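Local coordinates for protein alkyl hydroperoxide reductase E (Mycobacterium tuberculosis, PDB 5C04) that probably reduces hydrogen peroxide and organic hydroperoxides to water and alcohols, as a thiol-specific peroxidase of the peroxiredoxin family that uses mycoredoxin as its reductant, at residues Leu3-Gln17 / Leu91-Tyr105. The protein carries 1 engineered substitution. Sequence-based numbering, arbitrary orientation.
Sequences LNVGATAPDFTLRDQ and LLSDFWPHGAVSQAY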
loop_
_atom_site.group_PDB
_atom_site.type_symbol
_atom_site.label_atom_id
_atom_site.label_comp_id
_atom_site.label_asym_id
_atom_site.label_seq_id
_atom_site.Cartn_x
_atom_site.Cartn_y
_atom_site.Cartn_z
ATOM N N LEU A 3 21.668 -1.790 -9.893
ATOM C CA LEU A 3 22.454 -2.849 -10.526
ATOM C C LEU A 3 22.756 -2.471 -11.964
ATOM O O LEU A 3 21.938 -1.855 -12.635
ATOM C CB LEU A 3 21.702 -4.174 -10.498
ATOM C CG LEU A 3 21.468 -4.830 -9.128
ATOM C CD1 LEU A 3 20.698 -6.120 -9.329
ATOM C CD2 LEU A 3 22.760 -5.111 -8.361
ATOM N N ASN A 4 23.945 -2.844 -12.437
ATOM C CA ASN A 4 24.406 -2.434 -13.749
ATOM C C ASN A 4 24.268 -3.530 -14.782
ATOM O O ASN A 4 24.119 -4.710 -14.455
ATOM C CB ASN A 4 25.861 -1.958 -13.668
ATOM C CG ASN A 4 25.979 -0.584 -13.035
ATOM O OD1 ASN A 4 25.466 0.404 -13.570
ATOM N ND2 ASN A 4 26.632 -0.513 -11.893
ATOM N N VAL A 5 24.336 -3.114 -16.039
ATOM C CA VAL A 5 24.397 -4.032 -17.164
ATOM C C VAL A 5 25.561 -5.002 -16.948
ATOM O O VAL A 5 26.670 -4.588 -16.587
ATOM C CB VAL A 5 24.572 -3.262 -18.495
ATOM C CG1 VAL A 5 24.731 -4.221 -19.667
ATOM C CG2 VAL A 5 23.395 -2.325 -18.731
ATOM N N GLY A 6 25.291 -6.289 -17.137
ATOM C CA GLY A 6 26.268 -7.323 -16.880
ATOM C C GLY A 6 25.972 -8.142 -15.653
ATOM O O GLY A 6 26.327 -9.318 -15.583
ATOM N N ALA A 7 25.311 -7.532 -14.674
ATOM C CA ALA A 7 25.011 -8.221 -13.437
ATOM C C ALA A 7 23.938 -9.276 -13.655
ATOM O O ALA A 7 23.101 -9.162 -14.555
ATOM C CB ALA A 7 24.555 -7.227 -12.372
ATOM N N THR A 8 23.947 -10.287 -12.802
ATOM C CA THR A 8 22.888 -11.275 -12.784
ATOM C C THR A 8 21.708 -10.648 -12.050
ATOM O O THR A 8 21.862 -10.121 -10.945
ATOM C CB THR A 8 23.334 -12.563 -12.085
ATOM O OG1 THR A 8 24.433 -13.135 -12.815
ATOM C CG2 THR A 8 22.195 -13.581 -12.014
ATOM N N ALA A 9 20.543 -10.690 -12.684
ATOM C CA ALA A 9 19.306 -10.162 -12.073
ATOM C C ALA A 9 18.925 -10.968 -10.825
ATOM O O ALA A 9 18.758 -12.182 -10.925
ATOM C CB ALA A 9 18.181 -10.247 -13.078
ATOM N N PRO A 10 18.746 -10.298 -9.651
ATOM C CA PRO A 10 18.341 -11.043 -8.460
ATOM C C PRO A 10 17.028 -11.766 -8.677
ATOM O O PRO A 10 16.099 -11.180 -9.235
ATOM C CB PRO A 10 18.208 -9.947 -7.399
ATOM C CG PRO A 10 19.238 -8.949 -7.800
ATOM C CD PRO A 10 19.229 -8.950 -9.303
ATOM N N ASP A 11 16.918 -13.016 -8.225
ATOM C CA ASP A 11 15.642 -13.716 -8.354
ATOM C C ASP A 11 14.641 -13.131 -7.366
ATOM O O ASP A 11 14.997 -12.545 -6.335
ATOM C CB ASP A 11 15.736 -15.225 -8.078
ATOM C CG ASP A 11 14.612 -16.035 -8.790
ATOM O OD1 ASP A 11 13.791 -15.463 -9.562
ATOM O OD2 ASP A 11 14.585 -17.279 -8.599
ATOM N N PHE A 12 13.384 -13.296 -7.721
ATOM C CA PHE A 12 12.311 -12.921 -6.830
ATOM C C PHE A 12 11.086 -13.754 -7.095
ATOM O O PHE A 12 10.903 -14.262 -8.195
ATOM C CB PHE A 12 11.971 -11.416 -6.943
ATOM C CG PHE A 12 11.505 -10.967 -8.325
ATOM C CD1 PHE A 12 10.232 -11.268 -8.791
ATOM C CD2 PHE A 12 12.345 -10.221 -9.149
ATOM C CE1 PHE A 12 9.807 -10.851 -10.049
ATOM C CE2 PHE A 12 11.925 -9.796 -10.402
ATOM C CZ PHE A 12 10.654 -10.102 -10.854
ATOM N N THR A 13 10.244 -13.852 -6.064
ATOM C CA THR A 13 8.917 -14.422 -6.194
ATOM C C THR A 13 7.939 -13.466 -5.522
ATOM O O THR A 13 8.028 -13.252 -4.301
ATOM C CB THR A 13 8.814 -15.800 -5.514
ATOM O OG1 THR A 13 9.877 -16.658 -5.976
ATOM C CG2 THR A 13 7.460 -16.449 -5.812
ATOM N N LEU A 14 7.006 -12.918 -6.304
ATOM C CA LEU A 14 6.046 -11.924 -5.791
ATOM C C LEU A 14 4.629 -12.241 -6.256
ATOM O O LEU A 14 4.406 -12.865 -7.289
ATOM C CB LEU A 14 6.430 -10.502 -6.272
ATOM C CG LEU A 14 7.781 -9.957 -5.807
ATOM C CD1 LEU A 14 8.100 -8.634 -6.509
ATOM C CD2 LEU A 14 7.892 -9.768 -4.294
ATOM N N ARG A 15 3.657 -11.764 -5.503
ATOM C CA ARG A 15 2.268 -11.871 -5.889
ATOM C C ARG A 15 1.825 -10.843 -6.924
ATOM O O ARG A 15 2.122 -9.641 -6.788
ATOM C CB ARG A 15 1.400 -11.673 -4.651
ATOM C CG ARG A 15 1.717 -12.591 -3.491
ATOM C CD ARG A 15 0.745 -13.747 -3.471
ATOM N NE ARG A 15 1.087 -14.663 -2.402
ATOM C CZ ARG A 15 0.801 -15.953 -2.415
ATOM N NH1 ARG A 15 0.160 -16.485 -3.455
ATOM N NH2 ARG A 15 1.178 -16.710 -1.401
ATOM N N ASP A 16 1.063 -11.277 -7.924
ATOM C CA ASP A 16 0.403 -10.342 -8.837
ATOM C C ASP A 16 -0.962 -9.904 -8.324
ATOM O O ASP A 16 -1.370 -10.294 -7.210
ATOM C CB ASP A 16 0.361 -10.898 -10.297
ATOM C CG ASP A 16 -0.636 -12.044 -10.499
ATOM O OD1 ASP A 16 -1.525 -12.305 -9.643
ATOM O OD2 ASP A 16 -0.535 -12.701 -11.577
ATOM N N GLN A 17 -1.667 -9.097 -9.107
ATOM C CA GLN A 17 -2.942 -8.480 -8.689
ATOM C C GLN A 17 -4.029 -9.508 -8.417
ATOM O O GLN A 17 -4.992 -9.223 -7.715
ATOM C CB GLN A 17 -3.439 -7.449 -9.703
ATOM C CG GLN A 17 -3.714 -8.003 -11.114
ATOM C CD GLN A 17 -2.547 -7.825 -12.073
ATOM O OE1 GLN A 17 -1.415 -8.114 -11.740
ATOM N NE2 GLN A 17 -2.839 -7.353 -13.271
ATOM N N LEU A 91 1.047 -6.787 -12.397
ATOM C CA LEU A 91 1.517 -5.802 -11.426
ATOM C C LEU A 91 1.872 -6.607 -10.209
ATOM O O LEU A 91 0.998 -7.319 -9.674
ATOM C CB LEU A 91 0.419 -4.828 -11.070
ATOM C CG LEU A 91 0.134 -3.712 -12.081
ATOM C CD1 LEU A 91 -0.558 -4.180 -13.339
ATOM C CD2 LEU A 91 -0.738 -2.644 -11.440
ATOM N N LEU A 92 3.138 -6.532 -9.808
ATOM C CA LEU A 92 3.666 -7.336 -8.707
ATOM C C LEU A 92 3.830 -6.537 -7.447
ATOM O O LEU A 92 4.171 -5.351 -7.499
ATOM C CB LEU A 92 5.011 -7.940 -9.061
ATOM C CG LEU A 92 5.049 -8.736 -10.352
ATOM C CD1 LEU A 92 6.398 -9.423 -10.426
ATOM C CD2 LEU A 92 3.907 -9.735 -10.474
ATOM N N SER A 93 3.591 -7.199 -6.304
ATOM C CA SER A 93 3.591 -6.535 -4.989
ATOM C C SER A 93 4.885 -6.732 -4.220
ATOM O O SER A 93 5.138 -7.831 -3.707
ATOM C CB SER A 93 2.444 -7.076 -4.139
ATOM O OG SER A 93 1.214 -6.656 -4.651
ATOM N N ASP A 94 5.685 -5.671 -4.124
ATOM C CA ASP A 94 6.911 -5.662 -3.329
ATOM C C ASP A 94 6.556 -5.100 -1.925
ATOM O O ASP A 94 7.139 -4.131 -1.450
ATOM C CB ASP A 94 7.980 -4.817 -4.066
ATOM C CG ASP A 94 9.390 -4.997 -3.501
ATOM O OD1 ASP A 94 9.679 -6.013 -2.805
ATOM O OD2 ASP A 94 10.229 -4.096 -3.731
ATOM N N PHE A 95 5.603 -5.777 -1.291
ATOM C CA PHE A 95 4.812 -5.211 -0.183
ATOM C C PHE A 95 5.314 -5.549 1.223
ATOM O O PHE A 95 5.370 -4.669 2.097
ATOM C CB PHE A 95 3.378 -5.696 -0.319
ATOM C CG PHE A 95 2.502 -5.393 0.876
ATOM C CD1 PHE A 95 2.001 -4.114 1.061
ATOM C CD2 PHE A 95 2.148 -6.394 1.765
ATOM C CE1 PHE A 95 1.206 -3.817 2.143
ATOM C CE2 PHE A 95 1.364 -6.108 2.852
ATOM C CZ PHE A 95 0.893 -4.827 3.031
ATOM N N TRP A 96 5.651 -6.811 1.444
ATOM C CA TRP A 96 6.091 -7.249 2.769
ATOM C C TRP A 96 6.911 -8.525 2.603
ATOM O O TRP A 96 6.353 -9.568 2.257
ATOM C CB TRP A 96 4.881 -7.488 3.664
ATOM C CG TRP A 96 5.258 -7.740 5.084
ATOM C CD1 TRP A 96 5.141 -8.912 5.789
ATOM C CD2 TRP A 96 5.788 -6.781 5.992
ATOM N NE1 TRP A 96 5.554 -8.730 7.086
ATOM C CE2 TRP A 96 5.977 -7.435 7.234
ATOM C CE3 TRP A 96 6.114 -5.435 5.890
ATOM C CZ2 TRP A 96 6.466 -6.766 8.358
ATOM C CZ3 TRP A 96 6.607 -4.784 7.001
ATOM C CH2 TRP A 96 6.787 -5.444 8.207
ATOM N N PRO A 97 8.227 -8.461 2.802
ATOM C CA PRO A 97 8.966 -7.276 3.262
ATOM C C PRO A 97 8.893 -6.075 2.316
ATOM O O PRO A 97 8.957 -6.235 1.094
ATOM C CB PRO A 97 10.413 -7.767 3.356
ATOM C CG PRO A 97 10.468 -8.954 2.470
ATOM C CD PRO A 97 9.125 -9.597 2.519
ATOM N N HIS A 98 8.780 -4.888 2.904
ATOM C CA HIS A 98 8.452 -3.644 2.179
ATOM C C HIS A 98 9.646 -3.171 1.324
ATOM O O HIS A 98 10.678 -2.761 1.846
ATOM C CB HIS A 98 8.065 -2.586 3.213
ATOM C CG HIS A 98 7.577 -1.282 2.649
ATOM N ND1 HIS A 98 6.439 -0.650 3.101
ATOM C CD2 HIS A 98 8.124 -0.441 1.739
ATOM C CE1 HIS A 98 6.293 0.507 2.490
ATOM N NE2 HIS A 98 7.298 0.647 1.640
ATOM N N GLY A 99 9.492 -3.226 -0.006
ATOM C CA GLY A 99 10.557 -2.786 -0.878
ATOM C C GLY A 99 11.772 -3.705 -0.999
ATOM O O GLY A 99 12.804 -3.252 -1.493
ATOM N N ALA A 100 11.660 -4.973 -0.599
ATOM C CA ALA A 100 12.862 -5.856 -0.576
ATOM C C ALA A 100 13.434 -6.087 -1.968
ATOM O O ALA A 100 14.653 -6.035 -2.163
ATOM C CB ALA A 100 12.538 -7.185 0.083
ATOM N N VAL A 101 12.556 -6.350 -2.939
ATOM C CA VAL A 101 13.025 -6.584 -4.324
ATOM C C VAL A 101 13.601 -5.300 -4.887
ATOM O O VAL A 101 14.678 -5.294 -5.506
ATOM C CB VAL A 101 11.934 -7.190 -5.207
ATOM C CG1 VAL A 101 12.450 -7.371 -6.631
ATOM C CG2 VAL A 101 11.500 -8.529 -4.614
ATOM N N SER A 102 12.904 -4.190 -4.672
ATOM C CA SER A 102 13.407 -2.886 -5.087
ATOM C C SER A 102 14.820 -2.608 -4.527
ATOM O O SER A 102 15.715 -2.130 -5.246
ATOM C CB SER A 102 12.407 -1.796 -4.672
ATOM O OG SER A 102 11.130 -2.030 -5.247
ATOM N N GLN A 103 15.029 -2.947 -3.255
ATOM C CA GLN A 103 16.342 -2.819 -2.629
ATOM C C GLN A 103 17.384 -3.727 -3.276
ATOM O O GLN A 103 18.510 -3.294 -3.475
ATOM C CB GLN A 103 16.265 -3.145 -1.135
ATOM C CG GLN A 103 15.549 -2.097 -0.317
ATOM C CD GLN A 103 15.455 -2.517 1.135
ATOM O OE1 GLN A 103 15.188 -3.680 1.439
ATOM N NE2 GLN A 103 15.697 -1.580 2.038
ATOM N N ALA A 104 17.010 -4.971 -3.570
ATOM C CA ALA A 104 17.931 -5.924 -4.246
ATOM C C ALA A 104 18.396 -5.418 -5.582
ATOM O O ALA A 104 19.513 -5.763 -6.025
ATOM C CB ALA A 104 17.258 -7.279 -4.435
ATOM N N TYR A 105 17.542 -4.671 -6.289
ATOM C CA TYR A 105 17.898 -4.102 -7.582
ATOM C C TYR A 105 18.551 -2.726 -7.462
ATOM O O TYR A 105 18.983 -2.169 -8.480
ATOM C CB TYR A 105 16.670 -4.067 -8.536
ATOM C CG TYR A 105 16.384 -5.405 -9.187
ATOM C CD1 TYR A 105 15.765 -6.450 -8.493
ATOM C CD2 TYR A 105 16.779 -5.649 -10.513
ATOM C CE1 TYR A 105 15.536 -7.692 -9.085
ATOM C CE2 TYR A 105 16.527 -6.868 -11.124
ATOM C CZ TYR A 105 15.937 -7.900 -10.398
ATOM O OH TYR A 105 15.685 -9.131 -10.959
HETATM O O HOH W 1 4.114 -10.303 -3.133
#
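Phe-12 and Leu-14 press their side chains onto Leu-92 and Val-101, forming the apolar centre where the N-terminal arm of this peroxiredoxin, a thioredoxin-fold protein, lies along strand 91-93 and helix 100-104. Phe-12 CB rests on Val-101 CG2 at 3.7 Å. Its CG sits between its own backbone N and carbonyl carbon (chi1 61°), which brings CE1 to Leu-92 CD1 and CD2 beside Val-101 CG1. Leu-35 of strand 32-37 adds to the packing around this ring. The Leu-14 and Val-101 side chains pass each other in opposite directions, with Leu-14 CD2 3.8 Å from Val-101 CG2, and the Leu-14 side chain crosses that of Leu-92 at about a right angle, the two CB atoms in contact.

Toward the N-terminus, Pro-10 lies over one face of the Tyr-105 ring in a CH-pi contact, its CD 3.9 Å from the centroid and displaced toward the rim. The phenol OH meets the edge of the Phe-12 ring and donates to Pro-10 O at 2.7 Å, so ring and hydroxyl both engage the same proline. Phe-37 and Phe-120 also meet the tyrosine ring. Beyond it, Leu-3 N binds Tyr-105 O from above the carbonyl plane, and Leu-3 CD1 touches Ala-104 O.

At the other end the arm becomes strand 13-16, which lies between strands 21-23 and 91-93 and meets the latter in a loose, strongly splayed antiparallel pairing. Ser-93 N donates to Arg-15 O (2.9 Å), and a water accepts from Arg-15 N and donates to Ser-93 O. Gln-17, bent at chi2 (-95°), holds its amide with NE2 on Phe-89 O, while OE1 accepts an almost straight bond from Leu-91 N, 2.9 Å long with 172° at the hydrogen.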